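Local coordinates for 2-dehydropantoate 2-reductase (Porphyromonas gingivalis, PDB 2QYT), which probably catalyses the NADPH-dependent reduction of 2-dehydropantoate (ketopantoate) to (R)-pantoate in the biosynthesis of pantothenate, at residues A101-R104 with P105-G108; G119-I122 with A123-R127. One frame throughout, in Å; residues are numbered along the deposited sequence.

Interaction 1. Residues A101-R104 with P105-G108; sequences AEIR and PMIG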
ATOM      1  N   ALA A 101       0.827  17.836  -3.851  1.00 13.28           N
ATOM      2  CA  ALA A 101       1.649  19.066  -3.857  1.00 13.52           C
ATOM      3  C   ALA A 101       3.144  18.818  -3.504  1.00 14.38           C
ATOM      4  O   ALA A 101       4.048  19.345  -4.180  1.00 13.49           O
ATOM      5  CB  ALA A 101       1.047  20.107  -2.959  1.00 12.74           C
ATOM      6  N   GLU A 102       3.391  17.967  -2.505  1.00 14.12           N
ATOM      7  CA  GLU A 102       4.726  17.685  -1.989  1.00 15.74           C
ATOM      8  C   GLU A 102       5.560  16.812  -2.887  1.00 15.21           C
ATOM      9  O   GLU A 102       6.772  16.922  -2.887  1.00 16.30           O
ATOM     10  CB  GLU A 102       4.645  16.984  -0.629  1.00 16.52           C
ATOM     11  CG  GLU A 102       3.650  17.630   0.316  1.00 22.79           C
ATOM     12  CD  GLU A 102       4.274  18.594   1.268  1.00 30.56           C
ATOM     13  OE1 GLU A 102       5.502  18.783   1.179  1.00 36.24           O
ATOM     14  OE2 GLU A 102       3.534  19.163   2.108  1.00 35.26           O
ATOM     15  N   ILE A 103       4.944  15.914  -3.634  1.00 14.46           N
ATOM     16  CA  ILE A 103       5.708  15.085  -4.548  1.00 13.23           C
ATOM     17  C   ILE A 103       5.868  15.703  -5.962  1.00 12.52           C
ATOM     18  O   ILE A 103       6.640  15.193  -6.766  1.00 12.81           O
ATOM     19  CB  ILE A 103       5.110  13.620  -4.645  1.00 13.34           C
ATOM     20  CG1 ILE A 103       3.787  13.628  -5.409  1.00 11.73           C
ATOM     21  CG2 ILE A 103       5.002  12.964  -3.231  1.00 14.12           C
ATOM     22  CD1 ILE A 103       3.203  12.201  -5.685  1.00 10.79           C
ATOM     23  N   ARG A 104       5.106  16.754  -6.290  1.00 12.63           N
ATOM     24  CA  ARG A 104       5.189  17.368  -7.627  1.00 12.16           C
ATOM     25  C   ARG A 104       6.629  17.665  -8.142  1.00 13.59           C
ATOM     26  O   ARG A 104       6.927  17.427  -9.345  1.00 14.84           O
ATOM     27  CB  ARG A 104       4.316  18.637  -7.744  1.00 10.99           C
ATOM     28  CG  ARG A 104       2.841  18.357  -8.063  1.00 10.32           C
ATOM     29  CD  ARG A 104       2.083  19.615  -8.491  1.00 11.44           C
ATOM     30  NE  ARG A 104       0.666  19.317  -8.759  1.00 11.51           N
ATOM     31  CZ  ARG A 104       0.240  18.801  -9.908  1.00 11.15           C
ATOM     32  NH1 ARG A 104      -1.042  18.568 -10.099  1.00 13.32           N
ATOM     33  NH2 ARG A 104       1.118  18.506 -10.872  1.00 12.11           N
ATOM     34  N   PRO A 105       7.515  18.194  -7.279  1.00 13.23           N
ATOM     35  CA  PRO A 105       8.894  18.374  -7.775  1.00 14.49           C
ATOM     36  C   PRO A 105       9.572  17.097  -8.267  1.00 15.31           C
ATOM     37  O   PRO A 105      10.574  17.184  -8.947  1.00 16.79           O
ATOM     38  CB  PRO A 105       9.636  18.975  -6.567  1.00 14.27           C
ATOM     39  CG  PRO A 105       8.601  19.676  -5.792  1.00 12.91           C
ATOM     40  CD  PRO A 105       7.371  18.724  -5.914  1.00 13.35           C
HETATM   41  N   MSE A 106       9.029  15.922  -7.959  1.00 15.61           N
HETATM   42  CA  MSE A 106       9.600  14.710  -8.480  1.00 16.73           C
HETATM   43  C   MSE A 106       8.921  14.182  -9.736  1.00 15.41           C
HETATM   44  O   MSE A 106       9.344  13.179 -10.281  1.00 14.87           O
HETATM   45  CB  MSE A 106       9.685  13.613  -7.391  1.00 16.06           C
HETATM   46  CG  MSE A 106      10.580  14.059  -6.207  1.00 16.13           C
HETATM   47 SE   MSE A 106      10.757  12.700  -4.870  0.95 23.21          SE
HETATM   48  CE  MSE A 106       8.859  12.607  -4.301  1.00 11.41           C
ATOM     49  N   ILE A 107       7.869  14.848 -10.187  1.00 14.87           N
ATOM     50  CA  ILE A 107       7.080  14.317 -11.277  1.00 15.26           C
ATOM     51  C   ILE A 107       7.554  14.972 -12.550  1.00 16.44           C
ATOM     52  O   ILE A 107       7.521  16.212 -12.674  1.00 16.26           O
ATOM     53  CB  ILE A 107       5.541  14.554 -11.056  1.00 14.39           C
ATOM     54  CG1 ILE A 107       5.059  13.726  -9.863  1.00 13.33           C
ATOM     55  CG2 ILE A 107       4.731  14.236 -12.316  1.00 15.11           C
ATOM     56  CD1 ILE A 107       3.639  14.031  -9.479  1.00 14.85           C
ATOM     57  N   GLY A 108       8.031  14.157 -13.486  1.00 17.38           N
ATOM     58  CA  GLY A 108       8.379  14.703 -14.784  1.00 20.08           C
ATOM     59  C   GLY A 108       7.553  13.946 -15.797  1.00 22.29           C
ATOM     60  O   GLY A 108       6.516  13.367 -15.425  1.00 22.38           O
TER
HETATM   61  O   HOH W   1       8.942  18.307 -11.511  1.00  7.80           O
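Met106 N donates to Ile103 O at 2.8 Å, and Ile107 N to Arg104 O at 2.9 Å, so two successive carbonyls are each taken up by an amide three residues further on. The second bond is nearly straight, with 167° at the hydrogen. In both the donor stands above the carbonyl plane, by 58° in the second. Pro105, lacking an amide hydrogen, gives nothing to the carbonyls before it; its CD instead lies 3.6 Å from Glu102 O. A water lies where it can donate to Arg104 O at 3.1 Å and Ile107 O at 2.8 Å, though it may not serve both at once. Further along, the backbone of Met106 is hydrogen-bonded with Val84, and Gly108 N with Thr111 OG1. Among the side chains, Glu102 OE2 is held by a salt bridge to Arg98, and Arg104 NH1 makes a weak hydrogen bond to Tyr129 O.

The apolar side chains meet as well: the bend of Met106 at chi3 (-64°) brings its methyl CE to 3.9 Å from Ile103 CB, the two side chains crossing nearly at right angles. Ile107 CD1 reaches Ile103 CG1 at 4.1 Å. These groups face strands 86-89 and 111-115. The 3-10 segment at 105-106, by which the chain leaves helix 96-103 toward strand 111-115, is an alpha-to-beta connection of the Rossmann fold.

Interaction 2. Residues G119-I122 with A123-R127; sequences GADI and AERMR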
ATOM      1  N   GLY A 119      -6.710   1.181   1.446  1.00 23.76           N
ATOM      2  CA  GLY A 119      -7.827   2.048   1.060  1.00 22.49           C
ATOM      3  C   GLY A 119      -8.405   1.501  -0.218  1.00 22.18           C
ATOM      4  O   GLY A 119      -7.706   0.783  -0.948  1.00 22.13           O
ATOM      5  N   ALA A 120      -9.665   1.821  -0.480  1.00 21.56           N
ATOM      6  CA  ALA A 120     -10.394   1.290  -1.624  1.00 21.40           C
ATOM      7  C   ALA A 120     -10.033   1.995  -2.931  1.00 21.41           C
ATOM      8  O   ALA A 120     -10.055   1.391  -3.999  1.00 21.16           O
ATOM      9  CB  ALA A 120     -11.885   1.392  -1.381  1.00 20.86           C
ATOM     10  N   ASP A 121      -9.653   3.260  -2.830  1.00 21.10           N
ATOM     11  CA  ASP A 121      -9.670   4.140  -3.981  1.00 21.50           C
ATOM     12  C   ASP A 121      -8.559   5.187  -3.975  1.00 20.39           C
ATOM     13  O   ASP A 121      -8.783   6.295  -4.445  1.00 21.17           O
ATOM     14  CB  ASP A 121     -11.032   4.850  -4.017  1.00 21.81           C
ATOM     15  CG  ASP A 121     -11.222   5.779  -2.839  1.00 22.37           C
ATOM     16  OD1 ASP A 121     -10.425   5.714  -1.878  1.00 23.74           O
ATOM     17  OD2 ASP A 121     -12.166   6.584  -2.870  1.00 27.04           O
ATOM     18  N   ILE A 122      -7.397   4.834  -3.434  1.00 19.47           N
ATOM     19  CA  ILE A 122      -6.281   5.751  -3.300  1.00 19.43           C
ATOM     20  C   ILE A 122      -5.826   6.252  -4.681  1.00 18.27           C
ATOM     21  O   ILE A 122      -5.597   7.452  -4.844  1.00 15.82           O
ATOM     22  CB  ILE A 122      -5.049   5.137  -2.578  1.00 19.83           C
ATOM     23  CG1 ILE A 122      -5.405   4.582  -1.194  1.00 23.19           C
ATOM     24  CG2 ILE A 122      -3.925   6.203  -2.488  1.00 19.65           C
ATOM     25  CD1 ILE A 122      -5.902   5.639  -0.180  1.00 26.00           C
ATOM     26  N   ALA A 123      -5.728   5.332  -5.651  1.00 16.77           N
ATOM     27  CA  ALA A 123      -5.317   5.679  -7.016  1.00 17.33           C
ATOM     28  C   ALA A 123      -6.320   6.629  -7.696  1.00 16.84           C
ATOM     29  O   ALA A 123      -5.938   7.562  -8.368  1.00 16.74           O
ATOM     30  CB  ALA A 123      -5.141   4.409  -7.845  1.00 16.44           C
ATOM     31  N   GLU A 124      -7.607   6.371  -7.527  1.00 16.38           N
ATOM     32  CA  GLU A 124      -8.614   7.257  -8.054  1.00 18.48           C
ATOM     33  C   GLU A 124      -8.466   8.675  -7.497  1.00 18.25           C
ATOM     34  O   GLU A 124      -8.561   9.658  -8.245  1.00 17.84           O
ATOM     35  CB  GLU A 124     -10.015   6.724  -7.758  1.00 18.02           C
ATOM     36  CG  GLU A 124     -10.447   5.566  -8.659  1.00 23.67           C
ATOM     37  CD  GLU A 124      -9.797   4.233  -8.282  1.00 28.67           C
ATOM     38  OE1 GLU A 124      -9.775   3.346  -9.157  1.00 35.21           O
ATOM     39  OE2 GLU A 124      -9.315   4.065  -7.129  1.00 28.89           O
ATOM     40  N   ARG A 125      -8.283   8.749  -6.181  1.00 18.73           N
ATOM     41  CA  ARG A 125      -8.124   9.992  -5.459  1.00 20.22           C
ATOM     42  C   ARG A 125      -6.929  10.776  -6.029  1.00 19.85           C
ATOM     43  O   ARG A 125      -7.082  11.922  -6.479  1.00 18.09           O
ATOM     44  CB  ARG A 125      -7.996   9.711  -3.955  1.00 19.65           C
ATOM     45  CG  ARG A 125      -9.329   9.170  -3.320  1.00 22.48           C
ATOM     46  CD  ARG A 125      -9.200   8.856  -1.808  1.00 25.23           C
ATOM     47  NE  ARG A 125      -8.723  10.005  -1.013  1.00 36.95           N
ATOM     48  CZ  ARG A 125      -9.340  11.195  -0.938  1.00 40.69           C
ATOM     49  NH1 ARG A 125     -10.447  11.428  -1.645  1.00 41.85           N
ATOM     50  NH2 ARG A 125      -8.834  12.173  -0.181  1.00 41.87           N
HETATM   51  N   MSE A 126      -5.780  10.118  -6.079  1.00 20.67           N
HETATM   52  CA  MSE A 126      -4.558  10.707  -6.592  1.00 23.71           C
HETATM   53  C   MSE A 126      -4.626  11.078  -8.079  1.00 22.62           C
HETATM   54  O   MSE A 126      -3.909  11.968  -8.527  1.00 22.31           O
HETATM   55  CB  MSE A 126      -3.386   9.774  -6.328  1.00 23.00           C
HETATM   56  CG  MSE A 126      -3.078   9.649  -4.880  1.00 26.04           C
HETATM   57 SE   MSE A 126      -1.281   9.017  -4.542  0.65 32.02          SE
HETATM   58  CE  MSE A 126      -0.381  10.363  -5.527  1.00 20.84           C
ATOM     59  N   ARG A 127      -5.478  10.390  -8.833  1.00 21.96           N
ATOM     60  CA  ARG A 127      -5.723  10.755 -10.225  1.00 22.22           C
ATOM     61  C   ARG A 127      -6.587  12.003 -10.428  1.00 22.32           C
ATOM     62  O   ARG A 127      -6.902  12.355 -11.578  1.00 22.08           O
ATOM     63  CB  ARG A 127      -6.368   9.604 -10.991  1.00 21.25           C
ATOM     64  CG  ARG A 127      -5.406   8.545 -11.346  1.00 23.07           C
ATOM     65  CD  ARG A 127      -6.099   7.375 -12.063  1.00 25.50           C
ATOM     66  NE  ARG A 127      -5.245   6.199 -12.031  1.00 27.18           N
ATOM     67  CZ  ARG A 127      -5.574   5.005 -12.504  1.00 31.18           C
ATOM     68  NH1 ARG A 127      -6.753   4.805 -13.075  1.00 32.50           N
ATOM     69  NH2 ARG A 127      -4.709   4.009 -12.416  1.00 32.42           N
TER
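Asp121 meets both Glu124 and Arg125 across the first turn of helix 122-126, where it holds the N-cap position although its carboxylate makes no capping bond. Ala123 turns its CB away from the preceding residues overall, and packs on Lys137. Glu124 folds back: the bend at chi2 (76°) carries OE2 to 3.2 Å from Asp121 CA, while OE1 forms a salt bridge with Lys137. Arg125 N donates to Asp121 O at 3.0 Å, with 163° at the hydrogen. The arginine's aliphatic part then runs beside the aspartate, CD lying 3.4 Å from Asp121 OD1. Arg125 NE stays 4.7 Å from Asp121 OD1, so any attraction between the charges is likely to be weak and long-range. Met126 N donates to Ile122 O at 2.9 Å and 171°, a regular i to i+4 bond, and its CG approaches Ile122 CG2 at 4.3 Å. Arg127 N closes a further turn onto Ala123 O, and Arg127 NH2 is hydrogen-bonded to Val135 O.

Around this short helix, Met126 packs on helix 96-103 and, with Ile122, on strand 111-115; Ala123 and Arg127 meet Lys137 of strand 137-148, and Asp121 touches Tyr289 of helix 288-296.

Interaction 1 closes before interaction 2 opens, and strand 111-115 runs between them along the chain. Their centres are about 17 Å apart, yet they touch: Ile103 CD1 packs against Met126 CE at 4.0 Å, joining helix 96-103 to helix 122-126. Both contacts also rest on strand 111-115, the outermost member within this chain of the five-stranded parallel sheet, and both belong to the N-terminal, Rossmann-type part of the ketopantoate reductase, the kind of fold that binds NADP. Interaction 1 thus marks the way into that strand and interaction 2 the way out, into helix 122-126, where the loop before it packs against helix 288-296 of the C-terminal part.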